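Local structure of tRNA (Adenine(22)-N(1))-methyltransferase (Mycoplasma capricolum subsp. capricolum, 6QE6) at residues I104-Y109 / H128-N133; H152-K157 / I172-N177; Y205-I210 / K239-I244. The protein is an RNA methyltransferase, in complex here with the cofactor product S-adenosyl-L-homocysteine, that probably methylates N1 of adenine 22 in tRNA. All coordinates share one frame; numbering follows the deposited sequence.

Interaction 1: I104-Y109 / H128-N133; sequences ILNIDY and HQKISN
Two backbone carbonyls grip the ammonium group of Lys130: NZ lies 2.8 Å from Ile104 O across the contact, and it gives a second hydrogen bond to Val99 O in the same loop as Ile104. Lysine suits this place because its chain, extended at every torsion past CG, is long enough to span the gap. On the way its aliphatic part crosses Asn106 at about a right angle, with Lys130 CG 3.7 Å from Asn106 OD1. The root of the lysine sits in a type I turn from His128 to Ile131, where Lys130 N donates to His128 ND1 in the plane of the imidazole.

Beyond the turn the two backbones run the same way and are joined by a single bridge. Ile107 N donates to Lys130 O (2.8 Å, 168° at the hydrogen), and Ile107 O accepts from Ser132 N at 3.0 Å, nearly in line with its own carbonyl bond. The next carbonyl, Asp108 O, receives a side-chain donor: Asn133 ND2 is 2.9 Å from Asp108 O, which lies close to the plane of the amide. With CG beside its backbone N (chi1 -57°), Asn133 also sets ND2 above the rim of the Tyr109 ring, the amide and ring planes 29° apart, while Asn133 CB approaches Tyr109 CD1 to 3.5 Å. The Asp108 carboxylate turns to strand 36-42 and accepts from the N of Thr37 and Ala38.

This is the start of the parallel pairing of strands 109-115 and 133-138 in a Rossmann-like methyltransferase sheet. Lys130 carries the contact past the bridge to Ile104, while Asn133 adds a side-chain bond beside the strand pairing, and the paired carbonyls around NZ should favour the charged ammonium form.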
# COMPACT_ATOMS: atom_id res chain seq x y z
N ILE A 104 -22.35 -0.34 -6.90
CA ILE A 104 -21.20 0.17 -6.17
C ILE A 104 -21.19 1.69 -6.28
O ILE A 104 -21.17 2.25 -7.39
CB ILE A 104 -19.89 -0.43 -6.70
CG1 ILE A 104 -19.97 -1.95 -6.65
CG2 ILE A 104 -18.73 0.04 -5.87
CD1 ILE A 104 -20.39 -2.46 -5.32
N LEU A 105 -21.22 2.37 -5.13
CA LEU A 105 -21.17 3.83 -5.11
C LEU A 105 -19.75 4.34 -5.30
O LEU A 105 -18.77 3.59 -5.22
CB LEU A 105 -21.69 4.39 -3.79
CG LEU A 105 -22.97 3.94 -3.09
CD1 LEU A 105 -23.10 4.80 -1.84
CD2 LEU A 105 -24.19 4.07 -3.98
N ASN A 106 -19.64 5.65 -5.55
CA ASN A 106 -18.35 6.32 -5.52
C ASN A 106 -17.63 6.02 -4.21
O ASN A 106 -18.22 6.06 -3.13
CB ASN A 106 -18.54 7.83 -5.64
CG ASN A 106 -18.83 8.26 -7.05
OD1 ASN A 106 -18.78 7.46 -7.98
ND2 ASN A 106 -19.14 9.53 -7.21
N ILE A 107 -16.33 5.74 -4.32
CA ILE A 107 -15.53 5.26 -3.20
C ILE A 107 -14.49 6.31 -2.85
O ILE A 107 -13.70 6.72 -3.71
CB ILE A 107 -14.88 3.90 -3.54
CG1 ILE A 107 -15.96 2.83 -3.71
CG2 ILE A 107 -13.86 3.49 -2.46
CD1 ILE A 107 -15.50 1.64 -4.50
N ASP A 108 -14.50 6.76 -1.59
CA ASP A 108 -13.52 7.75 -1.14
C ASP A 108 -12.12 7.13 -1.06
O ASP A 108 -11.14 7.72 -1.51
CB ASP A 108 -13.92 8.31 0.21
CG ASP A 108 -15.23 9.09 0.15
OD1 ASP A 108 -15.17 10.33 0.02
OD2 ASP A 108 -16.31 8.47 0.21
N TYR A 109 -12.01 5.93 -0.49
CA TYR A 109 -10.71 5.31 -0.29
C TYR A 109 -10.81 3.83 -0.60
O TYR A 109 -11.63 3.12 -0.00
CB TYR A 109 -10.21 5.46 1.14
CG TYR A 109 -9.85 6.85 1.59
CD1 TYR A 109 -8.55 7.33 1.47
CD2 TYR A 109 -10.80 7.66 2.22
CE1 TYR A 109 -8.20 8.58 1.93
CE2 TYR A 109 -10.47 8.93 2.67
CZ TYR A 109 -9.17 9.38 2.52
OH TYR A 109 -8.84 10.62 2.99
N HIS A 128 -10.64 2.97 -11.49
CA HIS A 128 -11.93 3.39 -12.00
C HIS A 128 -12.19 4.80 -11.50
O HIS A 128 -11.68 5.21 -10.45
CB HIS A 128 -13.01 2.40 -11.56
CG HIS A 128 -14.31 2.53 -12.29
ND1 HIS A 128 -15.22 3.54 -12.02
CD2 HIS A 128 -14.88 1.76 -13.25
CE1 HIS A 128 -16.27 3.41 -12.81
NE2 HIS A 128 -16.09 2.33 -13.56
N GLN A 129 -12.98 5.55 -12.26
CA GLN A 129 -13.26 6.93 -11.90
C GLN A 129 -14.12 7.05 -10.64
O GLN A 129 -14.17 8.12 -10.03
CB GLN A 129 -13.90 7.65 -13.09
CG GLN A 129 -15.43 7.66 -13.06
CD GLN A 129 -15.98 8.85 -12.28
OE1 GLN A 129 -15.34 9.91 -12.21
NE2 GLN A 129 -17.17 8.68 -11.66
N LYS A 130 -14.79 5.96 -10.23
CA LYS A 130 -15.50 5.95 -8.95
C LYS A 130 -14.57 6.10 -7.75
O LYS A 130 -15.03 6.44 -6.66
CB LYS A 130 -16.29 4.66 -8.80
CG LYS A 130 -17.46 4.52 -9.76
CD LYS A 130 -18.14 3.19 -9.55
CE LYS A 130 -19.42 3.11 -10.33
NZ LYS A 130 -20.18 1.87 -10.00
N ILE A 131 -13.27 5.83 -7.91
CA ILE A 131 -12.33 5.76 -6.79
C ILE A 131 -11.55 7.06 -6.70
O ILE A 131 -10.97 7.52 -7.69
CB ILE A 131 -11.36 4.58 -6.96
CG1 ILE A 131 -12.13 3.26 -6.96
CG2 ILE A 131 -10.28 4.65 -5.91
CD1 ILE A 131 -11.49 2.21 -7.83
N SER A 132 -11.50 7.65 -5.50
CA SER A 132 -10.81 8.92 -5.32
C SER A 132 -9.41 8.79 -4.72
O SER A 132 -8.56 9.63 -5.00
CB SER A 132 -11.64 9.86 -4.43
OG SER A 132 -12.61 10.54 -5.21
N ASN A 133 -9.16 7.79 -3.86
CA ASN A 133 -7.89 7.70 -3.15
C ASN A 133 -7.57 6.24 -2.89
O ASN A 133 -8.46 5.41 -2.70
CB ASN A 133 -7.90 8.40 -1.79
CG ASN A 133 -8.26 9.84 -1.87
OD1 ASN A 133 -7.41 10.69 -2.14
ND2 ASN A 133 -9.52 10.14 -1.62

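Interaction 2: H152-K157 / I172-N177; sequences HNYLIK and IEINKN
Tyr154 and Lys176 lie side by side and point the same way, the flexible lysine chain laid flat on the ring. Lys176 CG stands 3.8 Å from the centroid of the Tyr154 ring, almost exactly over its centre, in a CH-pi contact; the opposite face is met near its rim by His152 CB. A bend at chi3 (62°) then carries the lysine past the phenol, and NZ goes on to a salt bridge with Asp127 and a hydrogen bond to Ile131 O. Trp148 of helix 143-151 meets the tyrosine ring edge-to-face.

Ile174 approaches Tyr154 at a slant, its CG2 3.6 Å from Tyr154 CB. Ile156 and Ile172 are likewise set aslant, with Ile156 CG2 3.7 Å from Ile172 CG1, and these branched residues suit a face packed against helix 143-151. Further into the hairpin Lys157 and Glu173 run alongside one another. Their charges, NZ and OE2, stay 4.2 Å apart, and a water accepting from the one and donating to the other bridges them.

Between the backbones Asn175 N donates to Leu155 O at 2.9 Å, while the return bond from Leu155 N is weak; Ile156 and Ile174 form the neighbouring non-hydrogen-bonded pair. Asn175 OD1 accepts from Asn177 N in an Asx turn, a role that asparagine's short amide suits. The whole is the base of an antiparallel hairpin: strand 168-175, the reversed seventh strand, lies between 133-138 and the edge strand 155-163, in the order 3-2-1-4-5-7-6 of class I methyltransferases.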
# COMPACT_ATOMS: atom_id res chain seq x y z
N HIS A 152 0.61 8.78 -13.97
CA HIS A 152 -0.78 9.21 -14.08
C HIS A 152 -1.01 10.60 -13.50
O HIS A 152 -2.15 11.10 -13.56
CB HIS A 152 -1.71 8.21 -13.39
CG HIS A 152 -1.86 6.91 -14.12
ND1 HIS A 152 -0.97 5.87 -13.98
CD2 HIS A 152 -2.80 6.48 -14.99
CE1 HIS A 152 -1.35 4.86 -14.74
NE2 HIS A 152 -2.46 5.20 -15.36
N ASN A 153 0.03 11.22 -12.92
CA ASN A 153 -0.05 12.56 -12.34
C ASN A 153 -0.98 12.60 -11.12
O ASN A 153 -1.71 13.56 -10.91
CB ASN A 153 -0.46 13.59 -13.39
CG ASN A 153 0.15 14.96 -13.16
OD1 ASN A 153 0.80 15.19 -12.14
ND2 ASN A 153 -0.06 15.88 -14.11
N TYR A 154 -0.93 11.55 -10.31
CA TYR A 154 -1.62 11.50 -9.03
C TYR A 154 -0.66 11.90 -7.92
O TYR A 154 0.53 11.56 -7.94
CB TYR A 154 -2.16 10.09 -8.75
CG TYR A 154 -3.13 9.54 -9.77
CD1 TYR A 154 -4.00 10.38 -10.48
CD2 TYR A 154 -3.22 8.17 -10.00
CE1 TYR A 154 -4.90 9.86 -11.41
CE2 TYR A 154 -4.13 7.63 -10.93
CZ TYR A 154 -4.96 8.48 -11.62
OH TYR A 154 -5.85 7.95 -12.54
N LEU A 155 -1.18 12.61 -6.93
CA LEU A 155 -0.42 12.95 -5.75
C LEU A 155 -0.12 11.70 -4.92
O LEU A 155 -0.99 10.85 -4.70
CB LEU A 155 -1.18 13.96 -4.91
CG LEU A 155 -0.51 14.33 -3.59
CD1 LEU A 155 0.90 14.90 -3.83
CD2 LEU A 155 -1.39 15.31 -2.82
N ILE A 156 1.13 11.58 -4.47
CA ILE A 156 1.48 10.68 -3.38
C ILE A 156 1.37 11.52 -2.10
O ILE A 156 2.27 12.29 -1.75
CB ILE A 156 2.88 10.08 -3.58
CG1 ILE A 156 2.87 9.23 -4.85
CG2 ILE A 156 3.26 9.21 -2.42
CD1 ILE A 156 4.25 8.81 -5.35
N LYS A 157 0.23 11.39 -1.41
CA LYS A 157 -0.05 12.26 -0.28
C LYS A 157 0.75 11.89 0.97
O LYS A 157 1.06 12.77 1.79
CB LYS A 157 -1.54 12.23 0.06
CG LYS A 157 -1.92 13.11 1.24
CD LYS A 157 -3.41 13.38 1.28
CE LYS A 157 -3.86 14.03 2.60
NZ LYS A 157 -5.36 13.96 2.81
N ILE A 172 1.71 3.74 1.38
CA ILE A 172 1.67 4.83 0.42
C ILE A 172 0.21 5.22 0.20
O ILE A 172 -0.67 4.36 0.03
CB ILE A 172 2.38 4.46 -0.90
CG1 ILE A 172 2.32 5.62 -1.91
CG2 ILE A 172 1.86 3.13 -1.46
CD1 ILE A 172 3.11 5.40 -3.20
N GLU A 173 -0.07 6.52 0.25
CA GLU A 173 -1.40 7.07 0.05
C GLU A 173 -1.40 7.90 -1.24
O GLU A 173 -0.57 8.80 -1.40
CB GLU A 173 -1.85 7.93 1.23
CG GLU A 173 -3.02 8.86 0.86
CD GLU A 173 -3.80 9.41 2.06
OE1 GLU A 173 -3.25 9.40 3.19
OE2 GLU A 173 -4.95 9.87 1.87
N ILE A 174 -2.32 7.58 -2.14
CA ILE A 174 -2.39 8.21 -3.45
C ILE A 174 -3.72 8.96 -3.54
O ILE A 174 -4.79 8.37 -3.36
CB ILE A 174 -2.26 7.18 -4.58
CG1 ILE A 174 -0.91 6.45 -4.45
CG2 ILE A 174 -2.40 7.84 -5.95
CD1 ILE A 174 -0.79 5.26 -5.36
N ASN A 175 -3.63 10.28 -3.78
CA ASN A 175 -4.79 11.16 -3.95
C ASN A 175 -4.93 11.51 -5.43
O ASN A 175 -4.17 12.35 -5.95
CB ASN A 175 -4.64 12.44 -3.13
CG ASN A 175 -5.86 13.37 -3.24
OD1 ASN A 175 -6.82 13.07 -3.96
ND2 ASN A 175 -5.83 14.49 -2.52
N LYS A 176 -5.92 10.91 -6.09
CA LYS A 176 -6.08 11.05 -7.53
C LYS A 176 -6.55 12.43 -7.94
O LYS A 176 -6.42 12.80 -9.11
CB LYS A 176 -7.05 9.99 -8.07
CG LYS A 176 -6.55 8.56 -7.92
CD LYS A 176 -7.65 7.56 -8.18
CE LYS A 176 -8.16 7.70 -9.61
NZ LYS A 176 -9.25 6.71 -9.88
N ASN A 177 -7.06 13.22 -7.00
CA ASN A 177 -7.60 14.53 -7.34
C ASN A 177 -6.58 15.64 -7.15
O ASN A 177 -6.94 16.82 -7.28
CB ASN A 177 -8.86 14.79 -6.51
CG ASN A 177 -10.01 13.94 -6.97
OD1 ASN A 177 -10.45 14.04 -8.13
ND2 ASN A 177 -10.50 13.08 -6.08
O HOH W 1 -6.36 11.31 3.95

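Interaction 3: Y205-I210 / K239-I244; sequences YLENEI and KYIDVI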
# COMPACT_ATOMS: atom_id res chain seq x y z
N TYR A 205 17.29 -0.07 7.39
CA TYR A 205 16.91 -1.06 6.40
C TYR A 205 17.73 -0.93 5.11
O TYR A 205 18.13 -1.93 4.51
CB TYR A 205 15.41 -0.93 6.11
CG TYR A 205 14.92 -1.84 5.01
CD1 TYR A 205 14.48 -3.13 5.31
CD2 TYR A 205 14.90 -1.42 3.69
CE1 TYR A 205 14.03 -3.97 4.32
CE2 TYR A 205 14.46 -2.26 2.69
CZ TYR A 205 14.02 -3.53 3.01
OH TYR A 205 13.58 -4.37 2.02
N LEU A 206 17.98 0.32 4.67
CA LEU A 206 18.67 0.53 3.40
C LEU A 206 20.16 0.20 3.51
O LEU A 206 20.75 -0.32 2.56
CB LEU A 206 18.48 1.97 2.92
CG LEU A 206 17.08 2.32 2.44
CD1 LEU A 206 16.98 3.80 2.11
CD2 LEU A 206 16.75 1.45 1.24
N GLU A 207 20.78 0.50 4.66
CA GLU A 207 22.14 0.05 4.87
C GLU A 207 22.21 -1.47 4.88
O GLU A 207 23.14 -2.06 4.33
CB GLU A 207 22.71 0.65 6.17
CG GLU A 207 22.40 2.13 6.30
CD GLU A 207 23.63 3.04 6.45
OE1 GLU A 207 24.60 2.89 5.67
OE2 GLU A 207 23.60 3.94 7.33
N ASN A 208 21.19 -2.14 5.45
CA ASN A 208 21.20 -3.60 5.41
C ASN A 208 21.03 -4.12 3.98
O ASN A 208 21.59 -5.17 3.63
CB ASN A 208 20.13 -4.20 6.32
CG ASN A 208 20.30 -5.72 6.50
OD1 ASN A 208 21.35 -6.20 6.95
ND2 ASN A 208 19.27 -6.49 6.12
N GLU A 209 20.28 -3.38 3.14
CA GLU A 209 20.19 -3.72 1.73
C GLU A 209 21.55 -3.62 1.04
O GLU A 209 21.90 -4.47 0.21
CB GLU A 209 19.16 -2.81 1.05
CG GLU A 209 18.32 -3.49 -0.01
CD GLU A 209 17.66 -4.78 0.49
OE1 GLU A 209 16.74 -4.69 1.34
OE2 GLU A 209 18.07 -5.88 0.04
N ILE A 210 22.35 -2.61 1.39
CA ILE A 210 23.69 -2.51 0.81
C ILE A 210 24.54 -3.71 1.22
O ILE A 210 25.28 -4.27 0.39
CB ILE A 210 24.36 -1.18 1.22
CG1 ILE A 210 23.70 -0.00 0.51
CG2 ILE A 210 25.85 -1.19 0.87
CD1 ILE A 210 24.36 1.33 0.82
N LYS A 239 23.45 7.22 -2.30
CA LYS A 239 23.06 8.60 -2.59
C LYS A 239 21.78 8.96 -1.84
O LYS A 239 21.73 9.97 -1.13
CB LYS A 239 22.90 8.81 -4.10
CG LYS A 239 24.23 8.83 -4.84
CD LYS A 239 24.11 9.21 -6.31
CE LYS A 239 25.16 8.48 -7.16
NZ LYS A 239 24.85 8.47 -8.63
N TYR A 240 20.76 8.11 -1.95
CA TYR A 240 19.49 8.43 -1.30
C TYR A 240 19.65 8.49 0.21
O TYR A 240 19.12 9.41 0.86
CB TYR A 240 18.41 7.41 -1.68
CG TYR A 240 17.07 7.71 -1.04
CD1 TYR A 240 16.16 8.57 -1.64
CD2 TYR A 240 16.72 7.12 0.19
CE1 TYR A 240 14.91 8.84 -1.05
CE2 TYR A 240 15.48 7.39 0.80
CZ TYR A 240 14.58 8.25 0.17
OH TYR A 240 13.37 8.51 0.76
N ILE A 241 20.39 7.55 0.80
CA ILE A 241 20.68 7.63 2.23
C ILE A 241 21.27 9.00 2.56
O ILE A 241 20.85 9.66 3.51
CB ILE A 241 21.62 6.50 2.67
CG1 ILE A 241 20.91 5.14 2.59
CG2 ILE A 241 22.07 6.72 4.12
CD1 ILE A 241 21.75 3.98 3.10
N ASP A 242 22.23 9.45 1.75
CA ASP A 242 22.91 10.71 2.06
C ASP A 242 21.95 11.89 2.05
O ASP A 242 22.12 12.84 2.83
CB ASP A 242 24.06 10.95 1.09
CG ASP A 242 25.27 10.04 1.36
OD1 ASP A 242 26.17 10.01 0.49
OD2 ASP A 242 25.32 9.35 2.42
N VAL A 243 20.92 11.84 1.22
CA VAL A 243 19.98 12.95 1.12
C VAL A 243 19.05 13.00 2.34
O VAL A 243 18.73 14.09 2.84
CB VAL A 243 19.19 12.83 -0.19
CG1 VAL A 243 18.10 13.84 -0.21
CG2 VAL A 243 20.14 13.01 -1.36
N ILE A 244 18.58 11.85 2.83
CA ILE A 244 17.61 11.86 3.93
C ILE A 244 18.26 11.76 5.30
O ILE A 244 17.55 11.90 6.31
CB ILE A 244 16.54 10.75 3.78
CG1 ILE A 244 17.17 9.36 3.74
CG2 ILE A 244 15.67 10.96 2.53
CD1 ILE A 244 16.19 8.27 4.09
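The Tyr240 ring receives Leu206 obliquely: Leu206 CD1 comes within 3.8 Å of Tyr240 CD2. Among the ring's other neighbours are Phe190, which meets it at about 45° between planes, Leu186, Phe196 and Tyr202, and its hydroxyl is hydrogen-bonded to Gly191 O. Tyrosine fits here because its large ring fills the buried interface while its OH still finds a polar partner. The second flat group is the carboxylate of Glu207, whose chain, bent at chi2, brings CD to 4.0 Å from Ile241 CD1.

Ile241 is the centre of the pairing. Having CG1 beside the backbone N (chi1 -68°) and an extended chi2, it thrusts its CD1 toward the other helix, where Leu206 CB and Glu207 CG each lie 3.8 Å from it and Ile210 CD1 is more distant at 4.4 Å. Ile203, one turn before Leu206, also touches Ile241, so the isoleucine enters like a knob among Ile203, Leu206, Glu207 and Ile210. The two helix segments run close to antiparallel, 159° between their directions, and their axes come no nearer than 10.8 Å. Helices 200-217 and 225-244 thus form an antiparallel helical hairpin, set away from the cofactor.

Glu207 serves two ends: its CG joins the apolar surface, and OE1 makes a salt bridge with Arg238, one residue before segment 239-244. Across the two segments themselves the contact is almost wholly of methyl, methylene and ring surfaces in van der Waals touch, with the Glu207 carboxylate at its margin, so its cohesion rests on dispersion and the hydrophobic effect, and charge pairing is left to the periphery.

Along the chain the three contacts follow one another in series, none nesting or crossing. Interaction 1 closes a loop through strand 109-115 and helix 117-124, a parallel beta-alpha-beta crossover beside the cofactor half of the sheet. Interaction 2 closes the tight hairpin of strands 155-163 and 168-175 at the sheet's far edge. The two touch: the backbone N of Lys176 probably bonds to Ser132 O, so the hairpin is fastened to the neighbouring parallel strand. Interaction 3 closes the helical hairpin of 200-217 and 225-244, its centre about 36 Å from that of interaction 1, on the opposite side of the chain's centre, and about 25 Å from that of interaction 2.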